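Local coordinates for protein lipase (Photobacterium sp. M37, PDB 2ORY) that probably hydrolyses the ester bonds of triacylglycerols as a cold-adapted lipase of the alpha/beta-hydrolase class 3 family, at residues Ser234-Ile237 with Val238-Ala241; Ala308-Gln311 with His312-Tyr316; Ala269-Arg272 with Ala273-Ala276; Val95-Ser98 with Asp99-Phe102. One frame throughout, in Å; residues are numbered along the deposited sequence.

Contact 1 (Ser234-Ile237 with Val238-Ala241); sequences SLDI and VPYA
The loop holding the probable acid of a Ser-His-Asp triad, D236, doubles back here on V238, P239 and Y240 in a turn whose second half, V238-Y240, is a short 3-10 segment. The D236 side chain leaves its backbone with CG opposite N (chi1 176°), which swings the carboxylate over the start of that segment. V238 N donates to D236 OD1 at 3.2 Å, approaching from well above the carboxylate plane. The D236 side chain crosses that of P239 at about a right angle, OD2 coming to 3.4 Å from P239 CD. OD2 has its polar partners on helix 304-319, H312 ND1 and Y316 OH. This aspartate-to-histidine link is the arrangement expected in class 3 lipases, whose acid sits in a loop between the nucleophile and the histidine. The next carbonyl, I237 O, takes the N-H of Y240 at 2.8 Å, closing the turn. Y240 then reaches back along the chain: its OH donates to S234 O at 2.7 Å, in the carbonyl plane and in the plane of the ring. The same ring edge runs past the D236 carbonyl, D236 O lying 3.1 Å from Y240 CD1.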
ATOM      1  N   SER A 234       7.103  10.124   9.650  1.00 24.71           N
ATOM      2  CA  SER A 234       8.123   9.739  10.628  1.00 22.97           C
ATOM      3  C   SER A 234       7.566   9.119  11.913  1.00 24.36           C
ATOM      4  O   SER A 234       8.258   8.347  12.588  1.00 26.89           O
ATOM      5  CB  SER A 234       8.998  10.946  11.002  1.00 25.74           C
ATOM      6  OG  SER A 234       8.240  11.967  11.645  1.00 27.70           O
ATOM      7  N   LEU A 235       6.329   9.445  12.266  1.00 22.21           N
ATOM      8  CA  LEU A 235       5.767   8.891  13.493  1.00 27.26           C
ATOM      9  C   LEU A 235       4.838   7.706  13.259  1.00 27.55           C
ATOM     10  O   LEU A 235       4.212   7.201  14.190  1.00 26.67           O
ATOM     11  CB  LEU A 235       5.043   9.972  14.291  1.00 26.08           C
ATOM     12  CG  LEU A 235       5.855  11.184  14.758  1.00 33.74           C
ATOM     13  CD1 LEU A 235       4.920  12.094  15.563  1.00 34.12           C
ATOM     14  CD2 LEU A 235       7.054  10.763  15.613  1.00 29.74           C
ATOM     15  N   ASP A 236       4.748   7.269  12.010  1.00 28.30           N
ATOM     16  CA  ASP A 236       3.924   6.113  11.680  1.00 28.24           C
ATOM     17  C   ASP A 236       4.812   4.899  11.932  1.00 28.94           C
ATOM     18  O   ASP A 236       5.879   4.774  11.329  1.00 31.52           O
ATOM     19  CB  ASP A 236       3.496   6.175  10.209  1.00 24.21           C
ATOM     20  CG  ASP A 236       2.706   4.946   9.766  1.00 23.83           C
ATOM     21  OD1 ASP A 236       2.319   4.124  10.622  1.00 21.07           O
ATOM     22  OD2 ASP A 236       2.465   4.806   8.549  1.00 25.03           O
ATOM     23  N   ILE A 237       4.384   4.005  12.820  1.00 27.04           N
ATOM     24  CA  ILE A 237       5.185   2.817  13.128  1.00 26.19           C
ATOM     25  C   ILE A 237       5.258   1.762  12.015  1.00 21.67           C
ATOM     26  O   ILE A 237       6.254   1.054  11.906  1.00 25.77           O
ATOM     27  CB  ILE A 237       4.702   2.088  14.425  1.00 27.52           C
ATOM     28  CG1 ILE A 237       3.268   1.608  14.242  1.00 31.89           C
ATOM     29  CG2 ILE A 237       4.805   3.003  15.646  1.00 26.78           C
ATOM     30  CD1 ILE A 237       2.722   0.865  15.425  1.00 26.44           C
ATOM     31  N   VAL A 238       4.236   1.661  11.177  1.00 18.89           N
ATOM     32  CA  VAL A 238       4.217   0.637  10.120  1.00 19.59           C
ATOM     33  C   VAL A 238       5.467   0.506   9.256  1.00 21.41           C
ATOM     34  O   VAL A 238       6.001  -0.593   9.095  1.00 24.98           O
ATOM     35  CB  VAL A 238       2.997   0.830   9.241  1.00 20.04           C
ATOM     36  CG1 VAL A 238       3.030  -0.126   8.042  1.00 20.35           C
ATOM     37  CG2 VAL A 238       1.772   0.595  10.091  1.00 19.94           C
ATOM     38  N   PRO A 239       5.948   1.618   8.677  1.00 22.84           N
ATOM     39  CA  PRO A 239       7.151   1.546   7.849  1.00 22.15           C
ATOM     40  C   PRO A 239       8.360   1.085   8.647  1.00 20.48           C
ATOM     41  O   PRO A 239       9.391   0.771   8.057  1.00 21.61           O
ATOM     42  CB  PRO A 239       7.331   2.983   7.374  1.00 15.10           C
ATOM     43  CG  PRO A 239       5.954   3.464   7.281  1.00 17.28           C
ATOM     44  CD  PRO A 239       5.340   2.952   8.561  1.00 17.78           C
ATOM     45  N   TYR A 240       8.252   1.069   9.978  1.00 18.98           N
ATOM     46  CA  TYR A 240       9.386   0.655  10.820  1.00 22.92           C
ATOM     47  C   TYR A 240       9.634  -0.848  10.904  1.00 22.27           C
ATOM     48  O   TYR A 240      10.563  -1.287  11.582  1.00 21.58           O
ATOM     49  CB  TYR A 240       9.248   1.196  12.251  1.00 28.56           C
ATOM     50  CG  TYR A 240       9.578   2.668  12.414  1.00 28.90           C
ATOM     51  CD1 TYR A 240       8.702   3.654  11.954  1.00 31.59           C
ATOM     52  CD2 TYR A 240      10.750   3.077  13.060  1.00 34.55           C
ATOM     53  CE1 TYR A 240       8.973   5.003  12.131  1.00 30.09           C
ATOM     54  CE2 TYR A 240      11.038   4.446  13.246  1.00 32.75           C
ATOM     55  CZ  TYR A 240      10.139   5.397  12.777  1.00 35.77           C
ATOM     56  OH  TYR A 240      10.385   6.744  12.945  1.00 39.00           O
ATOM     57  N   ALA A 241       8.787  -1.634  10.247  1.00 21.32           N
ATOM     58  CA  ALA A 241       8.938  -3.087  10.214  1.00 22.21           C
ATOM     59  C   ALA A 241       9.340  -3.426   8.779  1.00 24.86           C
ATOM     60  O   ALA A 241       8.857  -2.779   7.838  1.00 24.94           O
ATOM     61  CB  ALA A 241       7.620  -3.759  10.554  1.00 18.74           C
TER

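Contact 2 (Ala308-Gln311 with His312-Tyr316); sequences AAYQ and HVVGY
Y310 O is gripped by two amides one residue apart: G315 N donates to it at 2.9 Å, in the carbonyl plane, and V314 N gives a weak, bent bond at 2.7 Å. The longer reach, five residues on, goes with a pi-type turn at H312-V314 that widens helix 304-319. H312 N and V313 N still make ordinary i to i+4 bonds, to A308 O at 3.1 Å and to A309 O. At G315, which carries no side chain, the backbone of the next turn comes close enough for a CA-H...O contact, G315 CA to Q311 O at 3.4 Å. Y310 and V314 meet obliquely. Chi1 of Y310 (177°) sets the ring alongside the following turn, and V314 CB sits over one face, 3.8 Å from the ring centroid, in a CH-pi contact displaced toward the rim. V314 CG1 presses on Y310 CE1 at 3.5 Å. The phenol tip of Y310 is held by E318 farther along the helix. H312 belongs to the probable Ser-His-Asp triad, with Y316 beside it. The H312 ring, its CG opposite the backbone N (chi1 -172°), bonds S174 through NE2 and meets the ring of H173, whose NE2 is bonded to H312 O. Y316 OH accepts from the backbone N of N233, which leaves its proton for the triad aspartate. With that aspartate at ND1 and S174 at NE2, bonds at both ring nitrogens fix the rotation of the imidazole, and Y316 acts as a second-shell partner that steadies the same carboxylate.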
ATOM      1  N   ALA A 308      -0.915   5.283  17.220  1.00 26.27           N
ATOM      2  CA  ALA A 308      -0.368   4.584  16.070  1.00 25.86           C
ATOM      3  C   ALA A 308      -1.366   4.534  14.916  1.00 25.98           C
ATOM      4  O   ALA A 308      -0.990   4.683  13.746  1.00 23.99           O
ATOM      5  CB  ALA A 308       0.055   3.170  16.480  1.00 24.26           C
ATOM      6  N   ALA A 309      -2.637   4.320  15.241  1.00 22.91           N
ATOM      7  CA  ALA A 309      -3.667   4.275  14.208  1.00 23.43           C
ATOM      8  C   ALA A 309      -3.877   5.654  13.606  1.00 23.53           C
ATOM      9  O   ALA A 309      -4.192   5.795  12.418  1.00 27.82           O
ATOM     10  CB  ALA A 309      -5.002   3.754  14.785  1.00 20.52           C
ATOM     11  N   TYR A 310      -3.710   6.680  14.429  1.00 26.16           N
ATOM     12  CA  TYR A 310      -3.919   8.047  13.968  1.00 23.29           C
ATOM     13  C   TYR A 310      -2.823   8.426  12.994  1.00 23.75           C
ATOM     14  O   TYR A 310      -3.097   8.928  11.908  1.00 23.14           O
ATOM     15  CB  TYR A 310      -3.896   9.019  15.154  1.00 26.13           C
ATOM     16  CG  TYR A 310      -4.044  10.475  14.750  1.00 26.60           C
ATOM     17  CD1 TYR A 310      -5.301  11.038  14.569  1.00 22.96           C
ATOM     18  CD2 TYR A 310      -2.923  11.276  14.516  1.00 27.57           C
ATOM     19  CE1 TYR A 310      -5.449  12.363  14.162  1.00 26.87           C
ATOM     20  CE2 TYR A 310      -3.056  12.622  14.108  1.00 26.34           C
ATOM     21  CZ  TYR A 310      -4.329  13.150  13.934  1.00 31.23           C
ATOM     22  OH  TYR A 310      -4.501  14.464  13.537  1.00 33.12           O
ATOM     23  N   GLN A 311      -1.583   8.167  13.395  1.00 22.55           N
ATOM     24  CA  GLN A 311      -0.439   8.504  12.572  1.00 25.31           C
ATOM     25  C   GLN A 311      -0.440   7.756  11.242  1.00 25.69           C
ATOM     26  O   GLN A 311      -0.030   8.310  10.220  1.00 25.27           O
ATOM     27  CB  GLN A 311       0.861   8.223  13.322  1.00 16.78           C
ATOM     28  CG  GLN A 311       1.087   9.065  14.574  1.00 23.40           C
ATOM     29  CD  GLN A 311       1.244  10.552  14.283  1.00 27.66           C
ATOM     30  OE1 GLN A 311       1.684  10.942  13.200  1.00 29.49           O
ATOM     31  NE2 GLN A 311       0.896  11.389  15.262  1.00 22.66           N
ATOM     32  N   HIS A 312      -0.917   6.512  11.260  1.00 22.97           N
ATOM     33  CA  HIS A 312      -0.944   5.673  10.060  1.00 22.90           C
ATOM     34  C   HIS A 312      -2.034   6.027   9.076  1.00 24.34           C
ATOM     35  O   HIS A 312      -1.821   5.997   7.859  1.00 21.83           O
ATOM     36  CB  HIS A 312      -1.106   4.213  10.466  1.00 22.40           C
ATOM     37  CG  HIS A 312      -0.958   3.240   9.336  1.00 27.89           C
ATOM     38  ND1 HIS A 312       0.127   3.248   8.486  1.00 23.68           N
ATOM     39  CD2 HIS A 312      -1.704   2.167   8.982  1.00 21.95           C
ATOM     40  CE1 HIS A 312       0.046   2.218   7.664  1.00 26.29           C
ATOM     41  NE2 HIS A 312      -1.055   1.546   7.945  1.00 29.05           N
ATOM     42  N   VAL A 313      -3.203   6.368   9.600  1.00 20.93           N
ATOM     43  CA  VAL A 313      -4.339   6.658   8.747  1.00 25.04           C
ATOM     44  C   VAL A 313      -4.633   8.128   8.589  1.00 27.95           C
ATOM     45  O   VAL A 313      -4.794   8.606   7.468  1.00 27.79           O
ATOM     46  CB  VAL A 313      -5.596   5.936   9.274  1.00 24.50           C
ATOM     47  CG1 VAL A 313      -6.800   6.196   8.375  1.00 31.47           C
ATOM     48  CG2 VAL A 313      -5.315   4.466   9.337  1.00 26.33           C
ATOM     49  N   VAL A 314      -4.691   8.858   9.698  1.00 28.06           N
ATOM     50  CA  VAL A 314      -4.980  10.279   9.603  1.00 31.28           C
ATOM     51  C   VAL A 314      -3.744  11.090   9.218  1.00 26.76           C
ATOM     52  O   VAL A 314      -3.838  12.091   8.512  1.00 27.21           O
ATOM     53  CB  VAL A 314      -5.549  10.820  10.939  1.00 32.93           C
ATOM     54  CG1 VAL A 314      -6.014  12.252  10.760  1.00 32.38           C
ATOM     55  CG2 VAL A 314      -6.704   9.973  11.384  1.00 32.10           C
ATOM     56  N   GLY A 315      -2.587  10.623   9.669  1.00 28.55           N
ATOM     57  CA  GLY A 315      -1.330  11.304   9.419  1.00 28.55           C
ATOM     58  C   GLY A 315      -1.036  11.774   8.010  1.00 35.14           C
ATOM     59  O   GLY A 315      -0.687  12.944   7.792  1.00 33.82           O
ATOM     60  N   TYR A 316      -1.173  10.871   7.045  1.00 30.37           N
ATOM     61  CA  TYR A 316      -0.879  11.204   5.661  1.00 30.42           C
ATOM     62  C   TYR A 316      -1.711  12.335   5.068  1.00 31.59           C
ATOM     63  O   TYR A 316      -1.150  13.319   4.584  1.00 31.07           O
ATOM     64  CB  TYR A 316      -0.938   9.931   4.799  1.00 24.72           C
ATOM     65  CG  TYR A 316       0.139   8.945   5.230  1.00 24.34           C
ATOM     66  CD1 TYR A 316      -0.020   8.166   6.376  1.00 23.75           C
ATOM     67  CD2 TYR A 316       1.376   8.910   4.590  1.00 20.57           C
ATOM     68  CE1 TYR A 316       1.039   7.379   6.887  1.00 20.06           C
ATOM     69  CE2 TYR A 316       2.440   8.129   5.090  1.00 25.84           C
ATOM     70  CZ  TYR A 316       2.264   7.369   6.242  1.00 20.49           C
ATOM     71  OH  TYR A 316       3.312   6.629   6.750  1.00 18.89           O
TER

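Contact 3 (Ala269-Arg272 with Ala273-Ala276); sequences ALIR and AMIA
Two regular turns of alpha-helix, A269-A276, lie near the surface of the molecule, in the middle of helix 265-278, with one flank turned to the protein and the other to solvent. Four consecutive i to i+4 bonds carry the contact. M274 N meets L270 O at 2.8 Å nearly along the C=O axis, and A276 N reaches R272 O at 2.9 Å with an almost straight N-H (172°). A273 N to A269 O and I275 N to I271 O complete the set. On the inner flank I271 makes apolar contacts with the next turn through two different branches. Its CD1, at the end of the longer arm, passes obliquely by the M274 sulfur, SD, at 4.1 Å. Its CG2 lies against I275 CD1, also at 4.1 Å. In the fold this flank packs helix 265-278 on two others: L270, I271 and M274 all rest on F102 of helix 97-102, and M274 and I275 touch L247 of helix 244-247. The M274 chain bends at its last torsion (chi3 76°), after CG has passed within 3.3 Å of L270 O. On the exposed flank, next to the small A273 and A276, R272 turns back along the helix. Its bend at chi3 (-56°) brings a face of the guanidinium over A269 CA, which lies 3.5 Å above the plane of that group and is offset toward its rim.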
ATOM      1  N   ALA A 269       6.135  -7.116  24.248  1.00 21.99           N
ATOM      2  CA  ALA A 269       6.456  -8.531  24.011  1.00 22.10           C
ATOM      3  C   ALA A 269       6.364  -8.844  22.509  1.00 23.74           C
ATOM      4  O   ALA A 269       7.202  -9.571  21.968  1.00 23.52           O
ATOM      5  CB  ALA A 269       5.490  -9.441  24.798  1.00 18.67           C
ATOM      6  N   LEU A 270       5.345  -8.302  21.833  1.00 23.53           N
ATOM      7  CA  LEU A 270       5.203  -8.542  20.388  1.00 22.64           C
ATOM      8  C   LEU A 270       6.380  -7.926  19.629  1.00 24.17           C
ATOM      9  O   LEU A 270       6.931  -8.550  18.728  1.00 24.51           O
ATOM     10  CB  LEU A 270       3.877  -7.972  19.860  1.00 19.70           C
ATOM     11  CG  LEU A 270       2.650  -8.878  20.010  1.00 18.53           C
ATOM     12  CD1 LEU A 270       1.363  -8.120  19.767  1.00 18.96           C
ATOM     13  CD2 LEU A 270       2.786 -10.000  19.027  1.00 15.44           C
ATOM     14  N   ILE A 271       6.769  -6.709  20.005  1.00 22.11           N
ATOM     15  CA  ILE A 271       7.901  -6.051  19.363  1.00 24.90           C
ATOM     16  C   ILE A 271       9.155  -6.921  19.489  1.00 22.78           C
ATOM     17  O   ILE A 271       9.849  -7.159  18.500  1.00 24.85           O
ATOM     18  CB  ILE A 271       8.202  -4.681  20.002  1.00 27.73           C
ATOM     19  CG1 ILE A 271       7.031  -3.733  19.793  1.00 24.22           C
ATOM     20  CG2 ILE A 271       9.463  -4.095  19.395  1.00 24.35           C
ATOM     21  CD1 ILE A 271       6.855  -3.352  18.370  1.00 39.50           C
ATOM     22  N   ARG A 272       9.455  -7.377  20.702  1.00 22.32           N
ATOM     23  CA  ARG A 272      10.630  -8.233  20.915  1.00 21.71           C
ATOM     24  C   ARG A 272      10.519  -9.516  20.109  1.00 22.14           C
ATOM     25  O   ARG A 272      11.508  -9.984  19.557  1.00 25.54           O
ATOM     26  CB  ARG A 272      10.826  -8.585  22.398  1.00 25.37           C
ATOM     27  CG  ARG A 272      11.236  -7.401  23.271  1.00 31.47           C
ATOM     28  CD  ARG A 272      11.829  -7.870  24.589  1.00 33.22           C
ATOM     29  NE  ARG A 272      10.931  -8.760  25.330  1.00 36.91           N
ATOM     30  CZ  ARG A 272       9.845  -8.354  25.983  1.00 37.91           C
ATOM     31  NH1 ARG A 272       9.514  -7.072  25.988  1.00 38.55           N
ATOM     32  NH2 ARG A 272       9.099  -9.222  26.648  1.00 37.46           N
ATOM     33  N   ALA A 273       9.329 -10.101  20.044  1.00 22.89           N
ATOM     34  CA  ALA A 273       9.168 -11.310  19.239  1.00 23.97           C
ATOM     35  C   ALA A 273       9.457 -11.005  17.749  1.00 22.14           C
ATOM     36  O   ALA A 273      10.145 -11.777  17.081  1.00 29.80           O
ATOM     37  CB  ALA A 273       7.769 -11.869  19.413  1.00 25.79           C
ATOM     38  N   MET A 274       8.946  -9.884  17.237  1.00 24.42           N
ATOM     39  CA  MET A 274       9.187  -9.479  15.843  1.00 25.11           C
ATOM     40  C   MET A 274      10.693  -9.342  15.574  1.00 28.58           C
ATOM     41  O   MET A 274      11.190  -9.775  14.524  1.00 25.26           O
ATOM     42  CB  MET A 274       8.541  -8.119  15.540  1.00 25.23           C
ATOM     43  CG  MET A 274       7.021  -8.105  15.465  1.00 24.49           C
ATOM     44  SD  MET A 274       6.330  -6.439  15.662  1.00 34.08           S
ATOM     45  CE  MET A 274       6.689  -5.733  14.033  1.00 24.63           C
ATOM     46  N   ILE A 275      11.413  -8.723  16.514  1.00 25.26           N
ATOM     47  CA  ILE A 275      12.858  -8.532  16.347  1.00 25.60           C
ATOM     48  C   ILE A 275      13.505  -9.906  16.309  1.00 26.97           C
ATOM     49  O   ILE A 275      14.264 -10.223  15.392  1.00 29.14           O
ATOM     50  CB  ILE A 275      13.442  -7.671  17.501  1.00 30.37           C
ATOM     51  CG1 ILE A 275      12.918  -6.237  17.392  1.00 26.11           C
ATOM     52  CG2 ILE A 275      14.979  -7.684  17.474  1.00 31.49           C
ATOM     53  CD1 ILE A 275      13.307  -5.355  18.584  1.00 23.95           C
ATOM     54  N   ALA A 276      13.177 -10.733  17.295  1.00 28.33           N
ATOM     55  CA  ALA A 276      13.702 -12.091  17.349  1.00 30.52           C
ATOM     56  C   ALA A 276      13.430 -12.911  16.069  1.00 30.62           C
ATOM     57  O   ALA A 276      14.329 -13.576  15.545  1.00 29.48           O
ATOM     58  CB  ALA A 276      13.109 -12.813  18.549  1.00 30.01           C
TER

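Contact 4 (Val95-Ser98 with Asp99-Phe102); sequences VSIS and DWLF
Two carbonyls begin the short helix 97-102: S96 O accepts from D99 N at 3.0 Å and from W100 N at 3.3 Å, and I97 O accepts from L101 N at 2.8 Å, with a weaker, longer bond from F102 N where the turn widens to pi type. S96, the N-cap residue, is the centre of an inverse gamma turn, and its side chain makes no capping bond. W100 takes a chi1 of 66°, which folds the indole back beneath the start of the helix: NE1 stands 3.4 Å from I97 CA, the ring face lies under the I97 carbonyl carbon, and NE1 is bonded weakly to P94 O. I97 and L101 run side by side in the same direction, I97 CG2 touching L101 CD2 at 3.6 Å. By its position after strand 84-90 and its tryptophan, this helix probably matches the lid helix of fungal relatives; W100 packs on S174 and H312, both of the probable triad. At the S98 and D99 side chains a water donates to S98 OG at 2.7 Å and to D99 OD1 at 2.9 Å, bridging adjacent residues, while S98 OG also bonds Q267. F102 CD2 rests 3.6 Å from S98 OG.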
ATOM      1  N   VAL A  95      -6.196   0.202  10.581  1.00 22.11           N
ATOM      2  CA  VAL A  95      -6.122   0.747  11.945  1.00 20.45           C
ATOM      3  C   VAL A  95      -5.618  -0.210  13.003  1.00 22.54           C
ATOM      4  O   VAL A  95      -4.973   0.208  13.960  1.00 22.02           O
ATOM      5  CB  VAL A  95      -7.484   1.312  12.427  1.00 25.92           C
ATOM      6  CG1 VAL A  95      -8.038   2.292  11.392  1.00 23.91           C
ATOM      7  CG2 VAL A  95      -8.480   0.173  12.678  1.00 30.95           C
ATOM      8  N   SER A  96      -5.899  -1.492  12.817  1.00 22.11           N
ATOM      9  CA  SER A  96      -5.504  -2.520  13.768  1.00 23.49           C
ATOM     10  C   SER A  96      -4.083  -3.006  13.550  1.00 22.71           C
ATOM     11  O   SER A  96      -3.835  -4.209  13.469  1.00 25.06           O
ATOM     12  CB  SER A  96      -6.469  -3.697  13.657  1.00 30.42           C
ATOM     13  OG  SER A  96      -7.784  -3.268  13.935  1.00 33.56           O
ATOM     14  N   ILE A  97      -3.142  -2.072  13.506  1.00 19.14           N
ATOM     15  CA  ILE A  97      -1.745  -2.402  13.267  1.00 23.75           C
ATOM     16  C   ILE A  97      -1.161  -3.574  14.067  1.00 20.42           C
ATOM     17  O   ILE A  97      -0.491  -4.440  13.498  1.00 21.36           O
ATOM     18  CB  ILE A  97      -0.835  -1.125  13.465  1.00 23.72           C
ATOM     19  CG1 ILE A  97      -1.249  -0.036  12.475  1.00 18.82           C
ATOM     20  CG2 ILE A  97       0.636  -1.468  13.248  1.00 16.14           C
ATOM     21  CD1 ILE A  97      -0.716   1.333  12.831  1.00 22.80           C
ATOM     22  N   SER A  98      -1.409  -3.617  15.372  1.00 18.31           N
ATOM     23  CA  SER A  98      -0.835  -4.681  16.206  1.00 16.63           C
ATOM     24  C   SER A  98      -1.284  -6.072  15.758  1.00 19.95           C
ATOM     25  O   SER A  98      -0.536  -7.036  15.869  1.00 17.79           O
ATOM     26  CB  SER A  98      -1.201  -4.453  17.685  1.00 13.34           C
ATOM     27  OG  SER A  98      -0.514  -5.350  18.531  1.00 20.64           O
ATOM     28  N   ASP A  99      -2.500  -6.164  15.234  1.00 22.49           N
ATOM     29  CA  ASP A  99      -3.028  -7.446  14.785  1.00 20.78           C
ATOM     30  C   ASP A  99      -2.515  -7.892  13.418  1.00 22.74           C
ATOM     31  O   ASP A  99      -1.980  -8.990  13.315  1.00 21.39           O
ATOM     32  CB  ASP A  99      -4.561  -7.439  14.777  1.00 16.41           C
ATOM     33  CG  ASP A  99      -5.157  -7.313  16.188  1.00 23.49           C
ATOM     34  OD1 ASP A  99      -4.376  -7.199  17.157  1.00 22.41           O
ATOM     35  OD2 ASP A  99      -6.397  -7.321  16.331  1.00 18.65           O
ATOM     36  N   TRP A 100      -2.677  -7.069  12.377  1.00 25.84           N
ATOM     37  CA  TRP A 100      -2.221  -7.478  11.048  1.00 24.64           C
ATOM     38  C   TRP A 100      -0.724  -7.308  10.788  1.00 26.36           C
ATOM     39  O   TRP A 100      -0.177  -7.973   9.910  1.00 25.30           O
ATOM     40  CB  TRP A 100      -3.024  -6.779   9.939  1.00 23.68           C
ATOM     41  CG  TRP A 100      -2.841  -5.298   9.857  1.00 26.16           C
ATOM     42  CD1 TRP A 100      -3.631  -4.344  10.432  1.00 22.44           C
ATOM     43  CD2 TRP A 100      -1.766  -4.592   9.200  1.00 26.47           C
ATOM     44  NE1 TRP A 100      -3.117  -3.094  10.183  1.00 23.94           N
ATOM     45  CE2 TRP A 100      -1.976  -3.213   9.433  1.00 26.81           C
ATOM     46  CE3 TRP A 100      -0.653  -4.990   8.445  1.00 24.38           C
ATOM     47  CZ2 TRP A 100      -1.104  -2.222   8.932  1.00 25.38           C
ATOM     48  CZ3 TRP A 100       0.208  -4.001   7.946  1.00 24.18           C
ATOM     49  CH2 TRP A 100      -0.026  -2.636   8.196  1.00 23.92           C
ATOM     50  N   LEU A 101      -0.056  -6.440  11.545  1.00 24.66           N
ATOM     51  CA  LEU A 101       1.380  -6.233  11.359  1.00 23.34           C
ATOM     52  C   LEU A 101       2.242  -6.978  12.405  1.00 23.48           C
ATOM     53  O   LEU A 101       3.025  -7.857  12.052  1.00 23.92           O
ATOM     54  CB  LEU A 101       1.701  -4.728  11.382  1.00 23.63           C
ATOM     55  CG  LEU A 101       3.193  -4.391  11.248  1.00 30.81           C
ATOM     56  CD1 LEU A 101       3.651  -4.734   9.832  1.00 28.55           C
ATOM     57  CD2 LEU A 101       3.436  -2.912  11.544  1.00 23.89           C
ATOM     58  N   PHE A 102       2.100  -6.644  13.683  1.00 18.87           N
ATOM     59  CA  PHE A 102       2.890  -7.319  14.718  1.00 27.67           C
ATOM     60  C   PHE A 102       2.710  -8.848  14.774  1.00 27.23           C
ATOM     61  O   PHE A 102       3.650  -9.568  15.073  1.00 25.26           O
ATOM     62  CB  PHE A 102       2.568  -6.762  16.109  1.00 26.10           C
ATOM     63  CG  PHE A 102       3.032  -5.353  16.340  1.00 24.49           C
ATOM     64  CD1 PHE A 102       3.534  -4.581  15.304  1.00 31.79           C
ATOM     65  CD2 PHE A 102       2.960  -4.801  17.615  1.00 29.90           C
ATOM     66  CE1 PHE A 102       3.960  -3.279  15.529  1.00 33.04           C
ATOM     67  CE2 PHE A 102       3.382  -3.502  17.856  1.00 32.80           C
ATOM     68  CZ  PHE A 102       3.885  -2.736  16.805  1.00 35.10           C
TER
HETATM   69  O   HOH W   1      -2.017  -7.567  18.766  1.00 25.12           O

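In the fold
Along the chain the order is contact 4, contact 1, contact 3, contact 2. Each is local, made within one continuous run of eight or nine residues, so the four follow in series and none encloses or crosses another. Contacts 4 and 1 each touch the other three. In contact 4, after strand 84-90, I97 and W100 meet V238 of contact 1, I97 CD1 also touches A308 and H312 of contact 2, and F102 rests on I271 and M274 of contact 3. Contacts 1 and 2 join the D236 loop to helix 304-319, with V238 also packed against H312. Contact 3 meets contact 1 where M274 touches A241, but stays about 10 Å from contact 2 at the nearest atoms.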